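Local coordinates for protein phosphosugar isomerase (Escherichia coli O6:H1, PDB 5UQI) that binds arabinose-5-phosphate through its sugar isomerase (SIS) domain and probably interconverts it with ribulose 5-phosphate, as an arabinose-5-phosphate isomerase linked to lipopolysaccharide biosynthesis, at residues V46-V51 and A63-T68; P71-H76 and L85-K90. All blocks are in the same frame, centred on the assembly; numbering follows the deposited sequence.

Contact 1: residues V46-V51 and A63-T68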
loop_
_atom_site.group_PDB
_atom_site.type_symbol
_atom_site.label_atom_id
_atom_site.label_comp_id
_atom_site.label_asym_id
_atom_site.label_seq_id
_atom_site.Cartn_x
_atom_site.Cartn_y
_atom_site.Cartn_z
ATOM N N VAL A 46 9.757 7.154 3.495
ATOM C CA VAL A 46 8.896 6.432 2.570
ATOM C C VAL A 46 7.574 7.192 2.472
ATOM O O VAL A 46 6.879 7.323 3.460
ATOM C CB VAL A 46 8.678 4.951 2.993
ATOM C CG1 VAL A 46 7.726 4.224 2.060
ATOM C CG2 VAL A 46 10.043 4.231 3.125
ATOM N N VAL A 47 7.281 7.708 1.282
ATOM C CA VAL A 47 6.076 8.575 1.142
ATOM C C VAL A 47 5.042 7.762 0.435
ATOM O O VAL A 47 5.248 7.294 -0.694
ATOM C CB VAL A 47 6.396 9.828 0.344
ATOM C CG1 VAL A 47 5.127 10.669 0.166
ATOM C CG2 VAL A 47 7.501 10.620 1.016
ATOM N N PHE A 48 3.895 7.551 1.110
ATOM C CA PHE A 48 2.802 6.787 0.498
ATOM C C PHE A 48 1.814 7.759 -0.129
ATOM O O PHE A 48 1.462 8.777 0.497
ATOM C CB PHE A 48 2.032 5.975 1.574
ATOM C CG PHE A 48 2.722 4.734 2.020
ATOM C CD1 PHE A 48 3.654 4.781 3.059
ATOM C CD2 PHE A 48 2.362 3.492 1.424
ATOM C CE1 PHE A 48 4.307 3.585 3.481
ATOM C CE2 PHE A 48 3.001 2.301 1.857
ATOM C CZ PHE A 48 3.913 2.354 2.911
ATOM N N ILE A 49 1.347 7.416 -1.341
ATOM C CA ILE A 49 0.392 8.294 -2.030
ATOM C C ILE A 49 -0.762 7.420 -2.497
ATOM O O ILE A 49 -0.585 6.322 -3.083
ATOM C CB ILE A 49 1.063 8.952 -3.305
ATOM C CG1 ILE A 49 2.228 9.823 -2.855
ATOM C CG2 ILE A 49 -0.004 9.751 -4.071
ATOM C CD1 ILE A 49 2.915 10.576 -4.033
ATOM N N GLY A 50 -2.001 7.915 -2.280
ATOM C CA GLY A 50 -3.223 7.196 -2.713
ATOM C C GLY A 50 -4.385 8.161 -2.625
ATOM O O GLY A 50 -4.243 9.280 -2.112
ATOM N N VAL A 51 -5.507 7.701 -3.183
ATOM C CA VAL A 51 -6.790 8.425 -3.018
ATOM C C VAL A 51 -7.881 7.403 -2.757
ATOM O O VAL A 51 -7.652 6.184 -2.918
ATOM C CB VAL A 51 -7.186 9.268 -4.272
ATOM C CG1 VAL A 51 -6.106 10.367 -4.578
ATOM C CG2 VAL A 51 -7.511 8.394 -5.476
ATOM N N ALA A 63 1.590 5.106 8.758
ATOM C CA ALA A 63 1.658 5.176 10.203
ATOM C C ALA A 63 2.313 3.897 10.764
ATOM O O ALA A 63 3.127 3.983 11.671
ATOM C CB ALA A 63 0.242 5.397 10.772
ATOM N N THR A 64 1.983 2.750 10.174
ATOM C CA THR A 64 2.550 1.447 10.654
ATOM C C THR A 64 4.059 1.387 10.346
ATOM O O THR A 64 4.849 0.973 11.201
ATOM C CB THR A 64 1.751 0.328 9.999
ATOM O OG1 THR A 64 0.524 0.273 10.787
ATOM C CG2 THR A 64 2.425 -1.010 10.228
ATOM N N PHE A 65 4.464 1.857 9.155
ATOM C CA PHE A 65 5.905 1.893 8.872
ATOM C C PHE A 65 6.585 2.753 9.910
ATOM O O PHE A 65 7.593 2.343 10.512
ATOM C CB PHE A 65 6.162 2.532 7.452
ATOM C CG PHE A 65 6.200 1.521 6.326
ATOM C CD1 PHE A 65 5.183 0.537 6.116
ATOM C CD2 PHE A 65 7.217 1.648 5.412
ATOM C CE1 PHE A 65 5.307 -0.404 5.074
ATOM C CE2 PHE A 65 7.304 0.741 4.343
ATOM C CZ PHE A 65 6.361 -0.259 4.189
ATOM N N ALA A 66 6.050 3.957 10.176
ATOM C CA ALA A 66 6.721 4.871 11.095
ATOM C C ALA A 66 6.811 4.305 12.515
ATOM O O ALA A 66 7.874 4.445 13.202
ATOM C CB ALA A 66 5.967 6.192 11.145
ATOM N N SER A 67 5.731 3.703 12.954
ATOM C CA SER A 67 5.611 3.205 14.356
ATOM C C SER A 67 6.506 2.012 14.567
ATOM O O SER A 67 6.796 1.730 15.741
ATOM C CB SER A 67 4.179 2.843 14.677
ATOM O OG SER A 67 3.726 1.813 13.911
ATOM N N THR A 68 6.944 1.384 13.492
ATOM C CA THR A 68 7.804 0.179 13.599
ATOM C C THR A 68 9.202 0.464 13.091
ATOM O O THR A 68 9.949 -0.509 12.880
ATOM C CB THR A 68 7.195 -0.999 12.879
ATOM O OG1 THR A 68 7.060 -0.707 11.484
ATOM C CG2 THR A 68 5.789 -1.368 13.426
#
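F65, on the last turns of helix 52-67, meets V46 and F48 of strand 46-50 and carries the whole contact, in which 131 Å² of surface is buried with no hydrogen bond across it. Just before it in the chain, T64 touches D166 and A169 of helix 156-175 with its side chain. F65 itself turns its CB toward the strand, and its ring receives the edge of the F48 ring in a T-shaped (edge-to-face) stack: the centroids are 5.0 Å apart and the planes stand at 86°. CZ of F48 stands over the centre of the F65 ring, 3.7 Å above its plane. CZ of F48 is 3.8 Å from CE1 of F65, while CE1 of F48 stands 4.0 Å from CG of F65. The F48 ring can reach out in this way because its CG lies opposite the carbonyl carbon, chi1 -78°. V46 adds a looser touch, its CG1 lying 4.2 Å from CE2 of F65, obliquely to the ring. Past F65, the helix ends, and at T68 the backbone departs from helical torsions. There T68 OG1 reaches back one turn to donate a hydrogen bond to O of T64, 2.8 Å away, 26° out of the carbonyl plane. The contact belongs to the beta-alpha-beta unit of strand 46-50, helix 52-67 and strand 72-76, and it packs the helix's C-terminal end against the start of the first strand. F65 also touches S72 of strand 72-76 and V168 and A169 of helix 156-175, while F48 reaches I95 and I97 of strand 93-97; the aromatic pair thus forms part of the interface where helix 52-67, with helix 156-175 beside it, packs on the parallel sheet.

Contact 2: residues P71-H76 and L85-K90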
loop_
_atom_site.group_PDB
_atom_site.type_symbol
_atom_site.label_atom_id
_atom_site.label_comp_id
_atom_site.label_asym_id
_atom_site.label_seq_id
_atom_site.Cartn_x
_atom_site.Cartn_y
_atom_site.Cartn_z
ATOM N N PRO A 71 10.755 5.669 8.913
ATOM C CA PRO A 71 10.121 6.979 8.830
ATOM C C PRO A 71 9.337 7.024 7.497
ATOM O O PRO A 71 9.890 6.755 6.419
ATOM C CB PRO A 71 11.281 7.966 8.889
ATOM C CG PRO A 71 12.183 7.231 9.934
ATOM C CD PRO A 71 12.136 5.811 9.448
ATOM N N SER A 72 8.098 7.479 7.610
ATOM C CA SER A 72 7.147 7.400 6.478
ATOM C C SER A 72 6.030 8.373 6.762
ATOM O O SER A 72 5.713 8.614 7.899
ATOM C CB SER A 72 6.562 6.001 6.466
ATOM O OG SER A 72 5.648 5.813 5.432
ATOM N N PHE A 73 5.412 8.922 5.721
ATOM C CA PHE A 73 4.171 9.657 5.897
ATOM C C PHE A 73 3.358 9.558 4.590
ATOM O O PHE A 73 3.830 9.042 3.584
ATOM C CB PHE A 73 4.416 11.160 6.273
ATOM C CG PHE A 73 5.169 11.975 5.217
ATOM C CD1 PHE A 73 6.551 11.831 5.021
ATOM C CD2 PHE A 73 4.466 12.904 4.410
ATOM C CE1 PHE A 73 7.200 12.596 4.041
ATOM C CE2 PHE A 73 5.108 13.692 3.420
ATOM C CZ PHE A 73 6.493 13.530 3.234
ATOM N N PHE A 74 2.120 10.046 4.678
ATOM C CA PHE A 74 1.167 9.940 3.595
ATOM C C PHE A 74 0.936 11.289 2.954
ATOM O O PHE A 74 0.787 12.316 3.648
ATOM C CB PHE A 74 -0.166 9.445 4.232
ATOM C CG PHE A 74 -1.331 9.535 3.262
ATOM C CD1 PHE A 74 -1.429 8.651 2.183
ATOM C CD2 PHE A 74 -2.346 10.513 3.447
ATOM C CE1 PHE A 74 -2.543 8.710 1.300
ATOM C CE2 PHE A 74 -3.445 10.539 2.510
ATOM C CZ PHE A 74 -3.530 9.663 1.474
ATOM N N VAL A 75 0.831 11.267 1.595
ATOM C CA VAL A 75 0.430 12.443 0.801
ATOM C C VAL A 75 -0.719 12.006 -0.050
ATOM O O VAL A 75 -0.639 11.041 -0.834
ATOM C CB VAL A 75 1.593 12.928 -0.075
ATOM C CG1 VAL A 75 1.087 14.010 -1.029
ATOM C CG2 VAL A 75 2.719 13.503 0.788
ATOM N N HIS A 76 -1.847 12.709 0.086
ATOM C CA HIS A 76 -3.002 12.373 -0.772
ATOM C C HIS A 76 -2.737 12.719 -2.212
ATOM O O HIS A 76 -2.137 13.744 -2.493
ATOM C CB HIS A 76 -4.191 13.178 -0.215
ATOM C CG HIS A 76 -5.496 12.825 -0.853
ATOM N ND1 HIS A 76 -5.911 13.441 -2.036
ATOM C CD2 HIS A 76 -6.475 11.955 -0.506
ATOM C CE1 HIS A 76 -7.087 12.939 -2.377
ATOM N NE2 HIS A 76 -7.475 12.082 -1.439
ATOM N N LEU A 85 3.288 17.777 -3.554
ATOM C CA LEU A 85 4.507 17.182 -4.076
ATOM C C LEU A 85 5.774 17.847 -3.517
ATOM O O LEU A 85 6.813 17.169 -3.434
ATOM C CB LEU A 85 4.480 17.363 -5.616
ATOM C CG LEU A 85 3.664 16.254 -6.291
ATOM C CD1 LEU A 85 3.342 16.790 -7.701
ATOM C CD2 LEU A 85 4.438 14.931 -6.396
ATOM N N GLY A 86 5.666 19.090 -3.011
ATOM C CA GLY A 86 6.749 19.761 -2.365
ATOM C C GLY A 86 7.168 19.131 -1.046
ATOM O O GLY A 86 8.238 19.459 -0.482
ATOM N N MET A 87 6.369 18.169 -0.559
ATOM C CA MET A 87 6.785 17.456 0.660
ATOM C C MET A 87 7.826 16.395 0.389
ATOM O O MET A 87 8.460 15.899 1.359
ATOM C CB MET A 87 5.559 16.800 1.329
ATOM C CG MET A 87 4.531 17.849 1.709
ATOM S SD MET A 87 3.055 17.082 2.448
ATOM C CE MET A 87 2.187 18.580 2.954
ATOM N N VAL A 88 7.931 15.986 -0.881
ATOM C CA VAL A 88 8.781 14.854 -1.334
ATOM C C VAL A 88 10.116 15.458 -1.763
ATOM O O VAL A 88 10.145 16.332 -2.624
ATOM C CB VAL A 88 8.122 14.123 -2.537
ATOM C CG1 VAL A 88 9.024 12.989 -3.050
ATOM C CG2 VAL A 88 6.739 13.600 -2.135
ATOM N N ALA A 89 11.177 15.026 -1.108
ATOM C CA ALA A 89 12.530 15.544 -1.408
ATOM C C ALA A 89 13.464 14.448 -1.896
ATOM O O ALA A 89 13.113 13.307 -1.895
ATOM C CB ALA A 89 13.096 16.248 -0.195
ATOM N N LYS A 90 14.677 14.825 -2.317
ATOM C CA LYS A 90 15.489 13.918 -3.153
ATOM C C LYS A 90 15.677 12.457 -2.702
ATOM O O LYS A 90 15.596 11.545 -3.548
ATOM C CB LYS A 90 16.862 14.556 -3.457
ATOM C CG LYS A 90 17.710 14.901 -2.249
ATOM C CD LYS A 90 19.181 15.136 -2.620
ATOM C CE LYS A 90 19.451 16.597 -2.928
ATOM N NZ LYS A 90 20.915 16.869 -3.024
#
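A Met-aromatic contact joins strand 72-76, at one edge of the sheet within this chain, to the short 3-10 turn 85-87, which follows helix 77-84 on the way to strand 93-97: M87 packs against F73 and V75. Its SD lies 5.4 Å from the centroid of the F73 ring, 75° off the ring normal, and so approaches obliquely. The nearer contacts of that ring involve the start of the M87 side chain and its backbone. CE2 of F73 is 3.8 Å from CB of M87, and the F73 ring turns its edge to O of M87, which lies near the ring plane, 3.6 Å from CZ of F73. The F73 ring comes to M87 because its CG sits between the backbone N and the carbonyl carbon, chi1 62°. From M87 CB the chain runs extended, with chi2 at 178°, which carries the sulfur past the ring to V75, where CG2 lies 4.0 Å from SD. CE then turns away from the strand, and M87 is exposed whereas V75 is buried. Two strand residues on one side of the sheet thus touch the same methionine, F73 along its base and V75 at its sulfur. Strand 72-76 is hydrogen-bonded through F73 and V75 to strand 46-50, whose V47 side chain both residues touch; V75 also reaches A80 and D84 of helix 77-84. No hydrogen bond crosses the contact, so its 176 Å² rests mainly on dispersion between carbon and sulfur. The carbonyl oxygen at the positively polarised ring edge may add a weak electrostatic attraction, although no bond is formed there.

Overall arrangement
After helices 3-25 and 32-41 the chain enters strand 46-50, the sheet's first in sequence, then runs through helix 52-67, and contact 1 closes that excursion where the helix's end packs back on the strand. It next enters strand 72-76, goes through helix 77-84, and contact 2 closes this second loop at the turn 85-87. The two are in series, neither nested nor crossed, with centres 10 Å apart. They meet in the sheet, where strands 46-50 and 72-76 are neighbours: N of V75 lies 2.8 Å from O of F48, and OG of S72 lies 2.8 Å from O of V46, both probable hydrogen bonds. Thus helix 52-67 and the turn are tied to one strand pair.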